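Local coordinates for PixA inclusion body protein (Burkholderia cenocepacia, PDB 4LZK) that is of unknown function but belongs to the PixA family of bacterial inclusion body proteins and probably has a beta-sandwich fold, at residues Gln18-Leu23 and Val78-Ser83; Leu74-Gly79 and Ser148-Ala153; Gln109-Phe114 and Glu156-Ser161. All coordinates share one frame; numbering follows the deposited sequence.

Interaction 1 of 3, residues Gln18-Leu23 and Val78-Ser83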
loop_
_atom_site.group_PDB
_atom_site.type_symbol
_atom_site.label_atom_id
_atom_site.label_comp_id
_atom_site.label_asym_id
_atom_site.label_seq_id
_atom_site.Cartn_x
_atom_site.Cartn_y
_atom_site.Cartn_z
ATOM N N GLN C 18 10.764 12.069 -20.115
ATOM C CA GLN C 18 10.777 10.595 -19.953
ATOM C C GLN C 18 9.750 9.932 -20.894
ATOM O O GLN C 18 8.870 10.599 -21.470
ATOM C CB GLN C 18 10.483 10.249 -18.482
ATOM C CG GLN C 18 11.399 10.905 -17.452
ATOM C CD GLN C 18 12.853 10.444 -17.596
ATOM O OE1 GLN C 18 13.118 9.281 -17.663
ATOM N NE2 GLN C 18 13.775 11.375 -17.672
ATOM N N SER C 19 9.930 8.644 -21.161
ATOM C CA SER C 19 8.976 7.814 -21.893
ATOM C C SER C 19 8.538 6.677 -20.972
ATOM O O SER C 19 9.322 5.805 -20.672
ATOM C CB SER C 19 9.624 7.188 -23.078
ATOM O OG SER C 19 10.223 8.206 -23.809
ATOM N N ILE C 20 7.301 6.739 -20.525
ATOM C CA ILE C 20 6.771 5.884 -19.506
ATOM C C ILE C 20 5.890 4.830 -20.182
ATOM O O ILE C 20 5.086 5.125 -20.999
ATOM C CB ILE C 20 5.883 6.711 -18.598
ATOM C CG1 ILE C 20 6.720 7.845 -17.999
ATOM C CG2 ILE C 20 5.336 5.812 -17.510
ATOM C CD1 ILE C 20 5.799 8.950 -17.476
ATOM N N GLN C 21 6.133 3.588 -19.880
ATOM C CA GLN C 21 5.291 2.559 -20.368
ATOM C C GLN C 21 4.250 2.193 -19.333
ATOM O O GLN C 21 4.567 1.967 -18.145
ATOM C CB GLN C 21 6.160 1.319 -20.669
ATOM C CG GLN C 21 7.282 1.466 -21.689
ATOM C CD GLN C 21 8.319 0.334 -21.494
ATOM O OE1 GLN C 21 8.971 0.231 -20.417
ATOM N NE2 GLN C 21 8.504 -0.453 -22.493
ATOM N N ILE C 22 2.997 2.026 -19.784
ATOM C CA ILE C 22 1.965 1.751 -18.864
ATOM C C ILE C 22 1.278 0.464 -19.328
ATOM O O ILE C 22 1.004 0.371 -20.480
ATOM C CB ILE C 22 0.915 2.913 -18.742
ATOM C CG1 ILE C 22 1.527 4.249 -18.300
ATOM C CG2 ILE C 22 -0.220 2.502 -17.836
ATOM C CD1 ILE C 22 0.546 5.411 -18.514
ATOM N N LEU C 23 1.019 -0.485 -18.417
ATOM C CA LEU C 23 0.310 -1.714 -18.716
ATOM C C LEU C 23 -0.941 -1.828 -17.875
ATOM O O LEU C 23 -0.908 -1.843 -16.599
ATOM C CB LEU C 23 1.227 -2.953 -18.585
ATOM C CG LEU C 23 0.630 -4.273 -19.102
ATOM C CD1 LEU C 23 0.461 -4.217 -20.619
ATOM C CD2 LEU C 23 1.514 -5.420 -18.645
ATOM N N VAL C 78 5.061 17.446 -17.065
ATOM C CA VAL C 78 4.778 17.963 -18.393
ATOM C C VAL C 78 5.967 17.681 -19.329
ATOM O O VAL C 78 7.120 17.966 -18.997
ATOM C CB VAL C 78 4.491 19.476 -18.338
ATOM C CG1 VAL C 78 4.396 20.072 -19.736
ATOM C CG2 VAL C 78 3.286 19.718 -17.529
ATOM N N GLY C 79 5.720 17.190 -20.511
ATOM C CA GLY C 79 6.779 16.741 -21.376
ATOM C C GLY C 79 6.915 15.227 -21.521
ATOM O O GLY C 79 7.346 14.758 -22.550
ATOM N N ASP C 80 6.573 14.466 -20.473
ATOM C CA ASP C 80 6.737 13.029 -20.458
ATOM C C ASP C 80 5.774 12.414 -21.457
ATOM O O ASP C 80 4.591 12.800 -21.528
ATOM C CB ASP C 80 6.487 12.461 -19.060
ATOM C CG ASP C 80 7.619 12.879 -18.027
ATOM O OD1 ASP C 80 8.636 13.519 -18.492
ATOM O OD2 ASP C 80 7.455 12.616 -16.789
ATOM N N LYS C 81 6.305 11.460 -22.220
ATOM C CA LYS C 81 5.538 10.641 -23.104
ATOM C C LYS C 81 4.958 9.422 -22.364
ATOM O O LYS C 81 5.561 8.932 -21.418
ATOM C CB LYS C 81 6.443 10.138 -24.230
ATOM C CG LYS C 81 7.221 11.309 -24.842
ATOM C CD LYS C 81 7.778 11.050 -26.249
ATOM C CE LYS C 81 9.265 10.621 -26.261
ATOM N NZ LYS C 81 9.606 9.926 -27.548
ATOM N N VAL C 82 3.797 8.943 -22.789
ATOM C CA VAL C 82 3.225 7.723 -22.151
ATOM C C VAL C 82 2.807 6.766 -23.254
ATOM O O VAL C 82 2.617 7.212 -24.405
ATOM C CB VAL C 82 2.072 7.985 -21.214
ATOM C CG1 VAL C 82 2.505 8.811 -20.017
ATOM C CG2 VAL C 82 0.902 8.649 -21.953
ATOM N N SER C 83 2.851 5.482 -22.974
ATOM C CA SER C 83 2.471 4.493 -23.969
ATOM C C SER C 83 1.722 3.441 -23.191
ATOM O O SER C 83 2.285 2.851 -22.255
ATOM C CB SER C 83 3.690 3.896 -24.663
ATOM O OG SER C 83 3.252 2.856 -25.598
#
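Gln18 meets Asp80 just ahead of the paired strands. Its backbone N donates to Asp80 OD1 at 3.0 Å, a fairly straight bond (165°) that reaches the oxygen from above the carboxylate plane. The other oxygen, Asp80 OD2, accepts from Asn77 ND2, so an aspartate here ties the strand start to the turn before it. The carbonyl of Gln18 then takes Lys81 N at 2.8 Å and opens the parallel ladder. Ser19 pairs with Lys81 on the more exposed face, where Ser19 OG lies 3.6 Å from Lys81 CE, two hydrophilic residues that suit an exposed face. Ile20 turns inward. Its N donates to Lys81 O at 2.9 Å, its O accepts a weak bond from Ser83 N, and its CD1 stands 4.2 Å from Val82 CG1. Gln21 returns to the outer face beside Ser83, where it packs on Asn29 of a neighbouring subunit. At Ile22 the N reaches Ser83 O at 2.7 Å, while CD1, extended away from the backbone (chi2 167°), packs 4.0 Å from Val82 CB. Polar groups therefore line one face of the pair and branched aliphatics the other, the amphipathic chemistry of strands that roof a hydrophobic core.

Interaction 2 of 3, residues Leu74-Gly79 and Ser148-Ala153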
loop_
_atom_site.group_PDB
_atom_site.type_symbol
_atom_site.label_atom_id
_atom_site.label_comp_id
_atom_site.label_asym_id
_atom_site.label_seq_id
_atom_site.Cartn_x
_atom_site.Cartn_y
_atom_site.Cartn_z
ATOM N N LEU C 74 -1.437 8.296 -11.504
ATOM C CA LEU C 74 -0.130 8.574 -12.099
ATOM C C LEU C 74 0.210 10.048 -11.908
ATOM O O LEU C 74 -0.639 10.923 -12.072
ATOM C CB LEU C 74 -0.170 8.295 -13.588
ATOM C CG LEU C 74 1.091 8.426 -14.374
ATOM C CD1 LEU C 74 2.205 7.453 -13.991
ATOM C CD2 LEU C 74 0.773 8.312 -15.887
ATOM N N LYS C 75 1.435 10.309 -11.537
ATOM C CA LYS C 75 1.896 11.705 -11.452
ATOM C C LYS C 75 3.141 11.805 -12.219
ATOM O O LYS C 75 4.068 11.078 -11.957
ATOM C CB LYS C 75 2.157 12.125 -10.030
ATOM C CG LYS C 75 0.894 12.258 -9.241
ATOM C CD LYS C 75 1.190 12.106 -7.802
ATOM C CE LYS C 75 0.190 12.814 -6.923
ATOM N NZ LYS C 75 0.685 14.214 -6.699
ATOM N N LEU C 76 3.203 12.711 -13.175
ATOM C CA LEU C 76 4.403 12.796 -13.971
ATOM C C LEU C 76 4.744 14.273 -14.377
ATOM O O LEU C 76 4.128 15.192 -13.884
ATOM C CB LEU C 76 4.295 11.851 -15.165
ATOM C CG LEU C 76 3.509 12.257 -16.432
ATOM C CD1 LEU C 76 3.125 11.034 -17.295
ATOM C CD2 LEU C 76 2.309 13.080 -16.225
ATOM N N ASN C 77 5.746 14.452 -15.199
ATOM C CA ASN C 77 6.189 15.786 -15.633
ATOM C C ASN C 77 5.560 16.203 -16.962
ATOM O O ASN C 77 5.507 15.388 -17.888
ATOM C CB ASN C 77 7.722 15.867 -15.725
ATOM C CG ASN C 77 8.421 15.208 -14.555
ATOM O OD1 ASN C 77 8.690 15.879 -13.538
ATOM N ND2 ASN C 77 8.730 13.857 -14.687
ATOM N N VAL C 78 5.061 17.446 -17.065
ATOM C CA VAL C 78 4.778 17.963 -18.393
ATOM C C VAL C 78 5.967 17.681 -19.329
ATOM O O VAL C 78 7.120 17.966 -18.997
ATOM C CB VAL C 78 4.491 19.476 -18.338
ATOM C CG1 VAL C 78 4.396 20.072 -19.736
ATOM C CG2 VAL C 78 3.286 19.718 -17.529
ATOM N N GLY C 79 5.720 17.190 -20.511
ATOM C CA GLY C 79 6.779 16.741 -21.376
ATOM C C GLY C 79 6.915 15.227 -21.521
ATOM O O GLY C 79 7.346 14.758 -22.550
ATOM N N SER C 148 0.697 8.993 -25.973
ATOM C CA SER C 148 0.425 10.400 -25.832
ATOM C C SER C 148 1.595 11.096 -25.169
ATOM O O SER C 148 2.646 10.531 -24.990
ATOM C CB SER C 148 -0.861 10.557 -25.042
ATOM O OG SER C 148 -1.240 11.925 -24.910
ATOM N N VAL C 149 1.403 12.368 -24.782
ATOM C CA VAL C 149 2.422 13.119 -24.091
ATOM C C VAL C 149 1.647 14.029 -23.115
ATOM O O VAL C 149 0.522 14.447 -23.407
ATOM C CB VAL C 149 3.316 13.946 -25.084
ATOM C CG1 VAL C 149 2.527 15.098 -25.749
ATOM C CG2 VAL C 149 4.556 14.498 -24.383
ATOM N N ALA C 150 2.215 14.270 -21.953
ATOM C CA ALA C 150 1.646 15.252 -21.037
ATOM C C ALA C 150 1.973 16.643 -21.571
ATOM O O ALA C 150 3.149 16.933 -21.779
ATOM C CB ALA C 150 2.229 15.085 -19.630
ATOM N N LYS C 151 0.991 17.506 -21.727
ATOM C CA LYS C 151 1.268 18.818 -22.305
ATOM C C LYS C 151 0.703 19.966 -21.519
ATOM O O LYS C 151 0.998 21.118 -21.858
ATOM C CB LYS C 151 0.818 18.956 -23.771
ATOM C CG LYS C 151 -0.531 18.410 -24.070
ATOM C CD LYS C 151 -1.622 19.337 -23.701
ATOM C CE LYS C 151 -2.940 18.951 -24.403
ATOM N NZ LYS C 151 -3.942 19.951 -23.892
ATOM N N SER C 152 -0.154 19.692 -20.533
ATOM C CA SER C 152 -0.569 20.808 -19.659
ATOM C C SER C 152 -0.542 20.359 -18.206
ATOM O O SER C 152 -0.791 19.185 -17.908
ATOM C CB SER C 152 -1.931 21.333 -20.050
ATOM O OG SER C 152 -2.040 21.600 -21.465
ATOM N N ALA C 153 -0.221 21.285 -17.284
ATOM C CA ALA C 153 -0.204 20.951 -15.870
ATOM C C ALA C 153 -1.607 20.816 -15.358
ATOM O O ALA C 153 -2.518 21.477 -15.880
ATOM C CB ALA C 153 0.584 21.990 -15.063
#
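The flat groups that meet between Gly79 and Ala150 are peptide units, there being no ring in the contact. Gly79 N donates to Ala150 O at 2.9 Å in a straight bond (168°), its nitrogen tilted 31° out of the carbonyl plane, and Val78 CG1 approaches the same oxygen, Ala150 O, at 3.9 Å. On the Gly79 carbonyl, O is met by Val149 CG2 at 3.3 Å. Ala150 CB points at the other segment and lies 3.7 Å from Asn77 O and 4.0 Å from Leu76 CD2; a single methyl suits this buried spot between a backbone carbonyl and a leucine branch. Leu76, buried and last in strand 72-76, presents its CD2 branch to that methyl. Val78 sets its two methyls against the other segment, CG1 by Ala150 and Lys151, CG2 3.8 Å from Ala153 N. Outside the pair, Leu76 O accepts a hydrogen bond from Tyr157 OH of a neighbouring subunit. Val78 and Gly79 occupy the middle of a type II turn, in which the positive phi of its third position (106°) favours glycine. Segment 148-153 leaves a strand of one sheet for the other, and 74-79 passes the opposite way. The two connections, whose touching parts run across each other, thus each pass between the sheets, as beta-arches do, at one end of what is probably a beta-sandwich.

Interaction 3 of 3, residues Gln109-Phe114 and Glu156-Ser161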
loop_
_atom_site.group_PDB
_atom_site.type_symbol
_atom_site.label_atom_id
_atom_site.label_comp_id
_atom_site.label_asym_id
_atom_site.label_seq_id
_atom_site.Cartn_x
_atom_site.Cartn_y
_atom_site.Cartn_z
ATOM N N GLN C 109 -7.140 18.936 -19.850
ATOM C CA GLN C 109 -6.551 18.054 -20.905
ATOM C C GLN C 109 -5.059 17.998 -20.637
ATOM O O GLN C 109 -4.287 18.621 -21.326
ATOM C CB GLN C 109 -6.870 18.569 -22.337
ATOM C CG GLN C 109 -6.779 17.503 -23.423
ATOM C CD GLN C 109 -6.781 18.027 -24.847
ATOM O OE1 GLN C 109 -6.142 19.045 -25.127
ATOM N NE2 GLN C 109 -7.425 17.284 -25.784
ATOM N N VAL C 110 -4.645 17.282 -19.599
ATOM C CA VAL C 110 -3.274 17.102 -19.328
ATOM C C VAL C 110 -2.558 16.349 -20.486
ATOM O O VAL C 110 -1.534 16.710 -20.896
ATOM C CB VAL C 110 -3.143 16.235 -18.075
ATOM C CG1 VAL C 110 -1.719 15.774 -17.848
ATOM C CG2 VAL C 110 -3.684 17.020 -16.868
ATOM N N PHE C 111 -3.170 15.339 -21.017
ATOM C CA PHE C 111 -2.542 14.548 -22.070
ATOM C C PHE C 111 -3.141 15.005 -23.411
ATOM O O PHE C 111 -4.358 15.295 -23.535
ATOM C CB PHE C 111 -2.807 13.065 -21.893
ATOM C CG PHE C 111 -2.022 12.467 -20.747
ATOM C CD1 PHE C 111 -0.696 12.191 -20.877
ATOM C CD2 PHE C 111 -2.627 12.286 -19.534
ATOM C CE1 PHE C 111 0.040 11.724 -19.820
ATOM C CE2 PHE C 111 -1.928 11.836 -18.451
ATOM C CZ PHE C 111 -0.578 11.517 -18.602
ATOM N N ALA C 112 -2.300 14.899 -24.443
ATOM C CA ALA C 112 -2.762 15.080 -25.809
ATOM C C ALA C 112 -3.677 13.938 -26.107
ATOM O O ALA C 112 -3.655 12.963 -25.331
ATOM C CB ALA C 112 -1.626 15.060 -26.732
ATOM N N PRO C 113 -4.552 14.072 -27.105
ATOM C CA PRO C 113 -5.344 12.917 -27.536
ATOM C C PRO C 113 -4.357 11.761 -27.943
ATOM O O PRO C 113 -3.239 12.022 -28.423
ATOM C CB PRO C 113 -6.086 13.426 -28.767
ATOM C CG PRO C 113 -6.128 14.897 -28.605
ATOM C CD PRO C 113 -4.955 15.316 -27.812
ATOM N N PHE C 114 -4.753 10.536 -27.706
ATOM C CA PHE C 114 -3.883 9.395 -27.870
ATOM C C PHE C 114 -3.819 8.903 -29.291
ATOM O O PHE C 114 -4.774 9.028 -30.035
ATOM C CB PHE C 114 -4.340 8.228 -26.950
ATOM C CG PHE C 114 -3.914 8.416 -25.499
ATOM C CD1 PHE C 114 -4.480 9.403 -24.733
ATOM C CD2 PHE C 114 -2.906 7.607 -24.945
ATOM C CE1 PHE C 114 -4.044 9.582 -23.452
ATOM C CE2 PHE C 114 -2.524 7.750 -23.653
ATOM C CZ PHE C 114 -3.107 8.757 -22.894
ATOM N N GLU C 156 -6.118 15.078 -14.592
ATOM C CA GLU C 156 -7.047 14.551 -15.619
ATOM C C GLU C 156 -7.537 13.136 -15.240
ATOM O O GLU C 156 -6.757 12.348 -14.774
ATOM C CB GLU C 156 -6.383 14.494 -16.998
ATOM C CG GLU C 156 -7.361 14.154 -18.129
ATOM C CD GLU C 156 -6.753 14.187 -19.557
ATOM O OE1 GLU C 156 -5.545 14.456 -19.702
ATOM O OE2 GLU C 156 -7.560 13.972 -20.516
ATOM N N TYR C 157 -8.797 12.873 -15.472
ATOM C CA TYR C 157 -9.297 11.520 -15.484
ATOM C C TYR C 157 -9.522 11.102 -16.944
ATOM O O TYR C 157 -10.149 11.819 -17.664
ATOM C CB TYR C 157 -10.569 11.348 -14.639
ATOM C CG TYR C 157 -10.502 11.927 -13.218
ATOM C CD1 TYR C 157 -9.276 12.262 -12.602
ATOM C CD2 TYR C 157 -11.658 12.150 -12.474
ATOM C CE1 TYR C 157 -9.222 12.872 -11.322
ATOM C CE2 TYR C 157 -11.600 12.709 -11.168
ATOM C CZ TYR C 157 -10.400 13.097 -10.606
ATOM O OH TYR C 157 -10.354 13.628 -9.295
ATOM N N LEU C 158 -9.012 9.925 -17.317
ATOM C CA LEU C 158 -9.118 9.316 -18.627
ATOM C C LEU C 158 -9.999 8.086 -18.629
ATOM O O LEU C 158 -9.956 7.292 -17.663
ATOM C CB LEU C 158 -7.722 8.873 -19.008
ATOM C CG LEU C 158 -6.848 10.127 -18.978
ATOM C CD1 LEU C 158 -5.684 10.074 -18.002
ATOM C CD2 LEU C 158 -6.460 10.493 -20.369
ATOM N N ALA C 159 -10.866 7.930 -19.663
ATOM C CA ALA C 159 -11.567 6.729 -19.872
ATOM C C ALA C 159 -10.881 5.877 -20.909
ATOM O O ALA C 159 -10.621 6.385 -22.007
ATOM C CB ALA C 159 -12.986 7.049 -20.319
ATOM N N THR C 160 -10.633 4.614 -20.622
ATOM C CA THR C 160 -10.017 3.695 -21.601
ATOM C C THR C 160 -11.059 2.606 -21.901
ATOM O O THR C 160 -11.510 1.904 -20.967
ATOM C CB THR C 160 -8.763 3.077 -21.046
ATOM O OG1 THR C 160 -7.776 4.129 -20.756
ATOM C CG2 THR C 160 -8.209 2.068 -22.024
ATOM N N SER C 161 -11.439 2.456 -23.163
ATOM C CA SER C 161 -12.406 1.483 -23.584
ATOM C C SER C 161 -11.696 0.291 -24.271
ATOM O O SER C 161 -10.698 0.465 -24.957
ATOM C CB SER C 161 -13.370 2.087 -24.581
ATOM O OG SER C 161 -14.019 3.179 -23.990
HETATM O O HOH W 1 -6.386 13.543 -22.799
#
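Glu156 reaches across to Val110 and Phe111 with an extended side chain, its CG anti to the backbone N (chi1 -172°). Its OE1 accepts Phe111 N at 2.9 Å, the N-H aimed well (164°) and arriving nearly along the C-O axis. Glu156 OE1 also lies at the edge of the Phe111 ring, 3.6 Å from Phe111 CD2, with ring and carboxylate planes 31° apart. A water donates both to Glu156 OE2 (2.6 Å) and to Phe111 O, so both carboxylate oxygens of this buried glutamate have donors, consistent with its being ionised. Nearer the Glu156 backbone, Val110 CG2 lies 3.7 Å from Glu156 CB, the two side chains running in opposite directions. The segment 109-114 belongs to a connection between the two sheets of the probable sandwich: it leaves the sheet of strand 96-105, which also holds strand 154-167, and leads to strand 115-120 in the facing sheet. Leu158, two residues on from Glu156 and on the same side of its strand, divides its branches between two aromatic rings. Its CD1 is 4.1 Å from Phe111 CD2 and its CD2 4.0 Å from Phe114 CE1, and the leucine crosses each phenylalanine at about a right angle. A forked aliphatic chain suits this place because each methyl serves one ring.

In the fold
Interactions 1 and 2 share Val78 and Gly79, and their centres lie about 8 Å apart. Strands 81-88 and 142-149 are neighbours in one sheet: Asp80 O stands 2.8 Å from Ala150 N, and Val82 N 2.9 Å from Ser148 O. Interaction 3, with its centre about 11 Å from that of interaction 2, continues from there, since Ser148 OG is hydrogen-bonded to Ala112 O and Lys151 NZ to Gln109 OE1. Interactions 1 and 3 have centres about 13 Å apart and meet through Val82, whose CG1 lies 3.8 Å from Phe111 CE1. Interaction 1 lies within one sheet, while interactions 2 and 3 join it to the other; no active site or ligand has been assigned to this protein.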